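B-cell lymphoma 3 protein (Homo sapiens, PDB 1K1A) regulates NF-kappa-B target genes, holding the p50 subunit out of the nucleus when cytoplasmic and activating transcription when nuclear, here represented by its ankyrin repeat domain. Local coordinates at residues L45-P49 against L50-V54; C94-A97 against L98-A102; V132-L135 against L136-G139. One frame throughout, in Å; residues are numbered along the deposited sequence. Where two conformers were deposited one is given.

Contact 1. Residues L45-P49 against L50-V54; sequences LRQTP and LHLAV
T48 N-caps the helix that runs on through L50-V54: its OG1 accepts the backbone N-H of H51 at 3.3 Å with an almost straight N-H...O angle of 168°. A chi1 of 63° sets OG1 between the backbone N and the carbonyl carbon, turned to the first turn of the helix. The backbone continues the pattern, T48 O receiving L52 N at 3.2 Å and P49 O receiving A53 N at 2.9 Å. The hydroxyl also lies over one face of the H51 ring, offset toward the rim, with OG1 3.2 Å from H51 CD2. Replacing T48 by an alanine would probably leave the N-H of H51 without its capping acceptor and that ring face without its oxygen. Q47 crosses L52 at about a right angle, its OE1 3.4 Å from L52 CD2; OE1 packs against this methyl, and its hydrogen bond comes from ND2 of N43. P49, in the first turn, packs on L13 and H14 of helix 12-18. The sequence T48-P49-L50-H51 is the TPLH signature of ankyrin repeats, here in ANK 2, where the threonine caps the first helix of the repeat.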
# COMPACT_ATOMS: atom_id res chain seq x y z
N LEU A 45 7.71 -13.23 -17.22
CA LEU A 45 7.18 -11.95 -16.77
C LEU A 45 7.64 -11.65 -15.37
O LEU A 45 7.24 -10.66 -14.76
CB LEU A 45 5.65 -11.98 -16.83
CG LEU A 45 5.11 -12.02 -18.26
CD1 LEU A 45 3.60 -12.24 -18.27
CD2 LEU A 45 5.48 -10.72 -18.97
N ARG A 46 8.51 -12.52 -14.86
CA ARG A 46 9.01 -12.42 -13.49
C ARG A 46 7.89 -12.51 -12.44
O ARG A 46 7.89 -11.77 -11.44
CB ARG A 46 9.87 -11.17 -13.27
CG ARG A 46 10.68 -11.26 -12.00
CD ARG A 46 11.63 -10.13 -11.77
NE ARG A 46 12.76 -10.15 -12.68
CZ ARG A 46 13.54 -9.11 -12.89
NH1 ARG A 46 13.31 -7.98 -12.25
NH2 ARG A 46 14.56 -9.20 -13.74
N GLN A 47 6.95 -13.42 -12.68
CA GLN A 47 5.89 -13.72 -11.73
C GLN A 47 6.07 -15.13 -11.19
O GLN A 47 6.33 -16.06 -11.95
CB GLN A 47 4.51 -13.66 -12.42
CG GLN A 47 4.24 -12.40 -13.21
CD GLN A 47 2.98 -12.50 -14.04
OE1 GLN A 47 2.76 -13.51 -14.72
NE2 GLN A 47 2.15 -11.47 -13.99
N THR A 48 5.92 -15.29 -9.89
CA THR A 48 5.85 -16.61 -9.29
C THR A 48 4.39 -17.02 -9.29
O THR A 48 3.52 -16.18 -9.54
CB THR A 48 6.35 -16.60 -7.84
OG1 THR A 48 5.49 -15.76 -7.05
CG2 THR A 48 7.73 -15.93 -7.73
N PRO A 49 4.12 -18.29 -9.04
CA PRO A 49 2.74 -18.75 -8.87
C PRO A 49 1.97 -17.97 -7.80
O PRO A 49 0.77 -17.72 -7.99
CB PRO A 49 2.91 -20.21 -8.48
CG PRO A 49 4.16 -20.62 -9.19
CD PRO A 49 5.09 -19.40 -9.02
N LEU A 50 2.64 -17.54 -6.72
CA LEU A 50 1.97 -16.77 -5.68
C LEU A 50 1.52 -15.40 -6.19
O LEU A 50 0.40 -14.95 -5.90
CB LEU A 50 2.85 -16.63 -4.42
CG LEU A 50 2.28 -15.85 -3.22
CD1 LEU A 50 0.96 -16.46 -2.73
CD2 LEU A 50 3.29 -15.80 -2.11
N HIS A 51 2.39 -14.73 -6.94
CA HIS A 51 2.03 -13.45 -7.54
C HIS A 51 0.76 -13.65 -8.34
O HIS A 51 -0.16 -12.84 -8.29
CB HIS A 51 3.12 -12.97 -8.51
CG HIS A 51 4.41 -12.57 -7.85
ND1 HIS A 51 4.48 -11.80 -6.71
CD2 HIS A 51 5.70 -12.82 -8.21
CE1 HIS A 51 5.74 -11.61 -6.38
NE2 HIS A 51 6.50 -12.22 -7.27
N LEU A 52 0.72 -14.73 -9.12
CA LEU A 52 -0.42 -15.02 -9.98
C LEU A 52 -1.70 -15.32 -9.19
O LEU A 52 -2.80 -14.96 -9.62
CB LEU A 52 -0.10 -16.17 -10.94
CG LEU A 52 0.80 -15.75 -12.10
CD1 LEU A 52 1.12 -16.94 -13.03
CD2 LEU A 52 0.16 -14.61 -12.87
N ALA A 53 -1.55 -15.96 -8.04
CA ALA A 53 -2.69 -16.26 -7.19
C ALA A 53 -3.33 -14.98 -6.68
O ALA A 53 -4.55 -14.90 -6.58
CB ALA A 53 -2.28 -17.14 -6.04
N VAL A 54 -2.51 -13.98 -6.37
CA VAL A 54 -3.02 -12.70 -5.89
C VAL A 54 -3.64 -11.92 -7.05
O VAL A 54 -4.73 -11.34 -6.92
CB VAL A 54 -1.91 -11.85 -5.27
CG1 VAL A 54 -2.42 -10.45 -4.95
CG2 VAL A 54 -1.35 -12.54 -4.04

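Contact 2. Residues C94-A97 against L98-A102; sequences CLRA and LLDSA
L95 and L99 meet one turn apart on helix 92-101, the second helix of the third ankyrin repeat (ANK 3), near its C-terminal end. The apolar part of the contact is this leucine pair: the side chains cross at a slant, L95 CG standing 4.0 Å from L99 CD1. L95 has CG anti to its nitrogen (chi1 -179°), whereas L99 has CG anti to its carbonyl carbon, and these two settings bring the branches together. Both also pack on L134 of helix 129-137, which places them at the interface with the next repeat. L98 instead packs on V62 of helix 59-67 and A82 of helix 82-88, while its CG lies 3.6 Å from C94 O.

The charged part lies at R96 and D100, whose side chains run alongside each other and point the same way. Their charged groups do not touch, R96 NH1 being 4.9 Å from D100 OD2, and the guanidinium and carboxylate planes are 72° apart. What meets is the aliphatic stem, R96 CG against D100 OD2, while D100 OD1 is in a salt bridge with R138.

Hydrogen bonds make up the rest. L98 N, L99 N and D100 N each donate to the carbonyl four residues earlier, the L99 N to L95 O bond being the straightest of the three at 170°. At the last turn A97 O is gripped twice by one residue: S101 N donates at 3.1 Å, and S101 OG donates to the same A97 O at 2.7 Å.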
# COMPACT_ATOMS: atom_id res chain seq x y z
N CYS A 94 -7.37 -11.46 -0.35
CA CYS A 94 -6.05 -12.01 -0.64
C CYS A 94 -5.02 -11.47 0.35
O CYS A 94 -4.11 -12.18 0.76
CB CYS A 94 -5.63 -11.71 -2.08
SG CYS A 94 -6.38 -12.81 -3.29
N LEU A 95 -5.18 -10.20 0.72
CA LEU A 95 -4.27 -9.61 1.70
C LEU A 95 -4.41 -10.32 3.03
O LEU A 95 -3.43 -10.62 3.70
CB LEU A 95 -4.53 -8.11 1.84
CG LEU A 95 -3.63 -7.36 2.83
CD1 LEU A 95 -2.15 -7.52 2.44
CD2 LEU A 95 -4.02 -5.88 2.87
N ARG A 96 -5.65 -10.59 3.42
CA ARG A 96 -5.92 -11.32 4.64
C ARG A 96 -5.32 -12.73 4.57
O ARG A 96 -4.71 -13.20 5.51
CB ARG A 96 -7.42 -11.40 4.90
CG ARG A 96 -7.78 -11.92 6.28
CD ARG A 96 -9.25 -11.82 6.61
NE ARG A 96 -9.69 -10.44 6.82
CZ ARG A 96 -9.53 -9.78 7.96
NH1 ARG A 96 -8.96 -10.37 8.99
NH2 ARG A 96 -9.96 -8.53 8.06
N ALA A 97 -5.50 -13.40 3.43
CA ALA A 97 -4.95 -14.75 3.29
C ALA A 97 -3.42 -14.74 3.46
O ALA A 97 -2.86 -15.63 4.10
CB ALA A 97 -5.35 -15.35 1.96
N LEU A 98 -2.77 -13.73 2.91
CA LEU A 98 -1.32 -13.62 2.99
C LEU A 98 -0.85 -13.37 4.42
O LEU A 98 0.01 -14.07 4.93
CB LEU A 98 -0.83 -12.46 2.10
CG LEU A 98 -0.59 -12.72 0.63
CD1 LEU A 98 -0.46 -11.38 -0.11
CD2 LEU A 98 0.66 -13.56 0.44
N LEU A 99 -1.44 -12.37 5.07
CA LEU A 99 -1.04 -11.99 6.42
C LEU A 99 -1.34 -13.08 7.45
O LEU A 99 -0.61 -13.21 8.43
CB LEU A 99 -1.69 -10.66 6.83
CG LEU A 99 -1.41 -9.44 5.93
CD1 LEU A 99 -2.13 -8.24 6.48
CD2 LEU A 99 0.08 -9.16 5.79
N ASP A 100 -2.39 -13.86 7.22
CA ASP A 100 -2.75 -14.94 8.13
C ASP A 100 -1.89 -16.20 7.91
O ASP A 100 -1.64 -16.96 8.85
CB ASP A 100 -4.25 -15.32 8.00
CG ASP A 100 -5.20 -14.31 8.68
OD1 ASP A 100 -4.73 -13.24 9.16
OD2 ASP A 100 -6.43 -14.51 8.76
N SER A 101 -1.43 -16.42 6.68
CA SER A 101 -0.69 -17.64 6.35
C SER A 101 0.81 -17.55 6.52
O SER A 101 1.48 -18.56 6.73
CB SER A 101 -1.03 -18.12 4.94
OG SER A 101 -2.43 -18.17 4.73
N ALA A 102 1.36 -16.34 6.42
CA ALA A 102 2.81 -16.17 6.49
C ALA A 102 3.37 -16.57 7.85
O ALA A 102 2.77 -16.29 8.89
CB ALA A 102 3.21 -14.74 6.14

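Contact 3. Residues V132-L135 against L136-G139; sequences VQLL and LERG
V132 and L136 lie alongside each other and point the same way on helix 129-137, the second helix of the fourth ankyrin repeat (ANK 4), near the point where the chain leaves the helix for the loop beyond. V132 CG1 is 3.8 Å from L136 CD1. V132 also reaches M165 and L168 of helix 163-171, so this pair faces the following repeat. L135 instead packs against L95 of helix 92-101 in the preceding one.

On another side of the helix Q133 and E137 approach across one turn. Q133 was modelled in two conformers, and in the one described NE2 donates to E137 OE2 at 3.2 Å, a bond that is doubtful for that reason. In this conformer Q133 has CG anti to the backbone N and an extended chain beyond it, which carries the amide to the carboxylate. The fit is imperfect, for the nitrogen meets OE2 from above the carboxylate plane and the amide and carboxylate planes are 69° apart.

The backbone keeps its helical bonds at L136 N to V132 O and E137 N to Q133 O, then changes. R138 N makes only a weak bond to L134 O, and a second to L135 O at 3.2 Å, with the donor well above that carbonyl plane. G139 follows with a positive phi of 107°, at which a CB would be jammed against the preceding carbonyl oxygen.

R138 bends at chi2 (-59°), bringing its guanidinium, whose charged partner is D100, beside L134. The methyl L134 CD1 lies over one guanidinium face, 3.9 Å from R138 NE.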
# COMPACT_ATOMS: atom_id res chain seq x y z
N VAL A 132 -6.49 -0.55 3.37
CA VAL A 132 -5.80 0.39 4.24
C VAL A 132 -5.99 -0.02 5.69
O VAL A 132 -5.02 -0.16 6.44
CB VAL A 132 -6.26 1.87 4.01
CG1 VAL A 132 -5.67 2.79 5.06
CG2 VAL A 132 -5.87 2.32 2.61
N GLN A 133 -7.24 -0.26 6.09
CA GLN A 133 -7.53 -0.63 7.46
C GLN A 133 -6.78 -1.88 7.89
O GLN A 133 -6.16 -1.89 8.95
CB GLN A 133 -9.04 -0.85 7.67
CG GLN A 133 -9.40 -1.02 9.15
CD GLN A 133 -10.89 -1.11 9.40
OE1 GLN A 133 -11.65 -0.23 8.99
NE2 GLN A 133 -11.31 -2.16 10.09
N LEU A 134 -6.81 -2.92 7.08
CA LEU A 134 -6.17 -4.17 7.44
C LEU A 134 -4.65 -4.00 7.57
O LEU A 134 -4.06 -4.47 8.53
CB LEU A 134 -6.50 -5.26 6.43
CG LEU A 134 -5.89 -6.63 6.67
CD1 LEU A 134 -6.30 -7.16 8.05
CD2 LEU A 134 -6.32 -7.58 5.54
N LEU A 135 -4.02 -3.31 6.61
CA LEU A 135 -2.59 -3.05 6.70
C LEU A 135 -2.24 -2.37 8.04
O LEU A 135 -1.30 -2.77 8.72
CB LEU A 135 -2.13 -2.16 5.54
CG LEU A 135 -2.09 -2.83 4.16
CD1 LEU A 135 -1.87 -1.79 3.09
CD2 LEU A 135 -1.02 -3.92 4.09
N LEU A 136 -3.01 -1.36 8.40
CA LEU A 136 -2.77 -0.61 9.63
C LEU A 136 -2.99 -1.46 10.89
O LEU A 136 -2.29 -1.29 11.89
CB LEU A 136 -3.65 0.64 9.67
CG LEU A 136 -3.31 1.69 8.60
CD1 LEU A 136 -4.33 2.81 8.62
CD2 LEU A 136 -1.89 2.25 8.79
N GLU A 137 -3.95 -2.37 10.83
CA GLU A 137 -4.24 -3.24 11.97
C GLU A 137 -3.14 -4.28 12.14
O GLU A 137 -2.94 -4.82 13.24
CB GLU A 137 -5.59 -3.95 11.77
CG GLU A 137 -6.80 -3.05 11.97
CD GLU A 137 -8.10 -3.75 11.62
OE1 GLU A 137 -8.07 -4.72 10.83
OE2 GLU A 137 -9.16 -3.32 12.12
N ARG A 138 -2.41 -4.56 11.07
CA ARG A 138 -1.37 -5.59 11.13
C ARG A 138 0.06 -5.06 11.25
O ARG A 138 1.01 -5.81 11.06
CB ARG A 138 -1.52 -6.58 9.98
CG ARG A 138 -2.87 -7.29 9.96
CD ARG A 138 -3.19 -8.09 11.21
NE ARG A 138 -4.49 -8.76 11.09
CZ ARG A 138 -4.65 -10.00 10.64
NH1 ARG A 138 -3.60 -10.73 10.28
NH2 ARG A 138 -5.87 -10.52 10.55
N GLY A 139 0.20 -3.77 11.53
CA GLY A 139 1.51 -3.21 11.83
C GLY A 139 2.20 -2.31 10.81
O GLY A 139 3.34 -1.90 11.04

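In the fold
The three contacts follow one another along the chain in ANK 2, ANK 3 and ANK 4, contact 1 at the start of a first helix and contacts 2 and 3 on the second helices of the next two repeats. Contacts 1 and 2, with centres about 15 Å apart, meet by packing, V54 CG2 lying 4.2 Å from L98 CD1. Contacts 2 and 3 lie closer, about 12 Å between centres, and are joined by a salt bridge of 3.0 Å from R138 NH1 to D100 OD1; L99 CD1 also packs on R138 CG. Contacts 1 and 3 stay about 11 Å apart at their nearest atoms. Contact 2 thus links the other two within the stacked array of repeats.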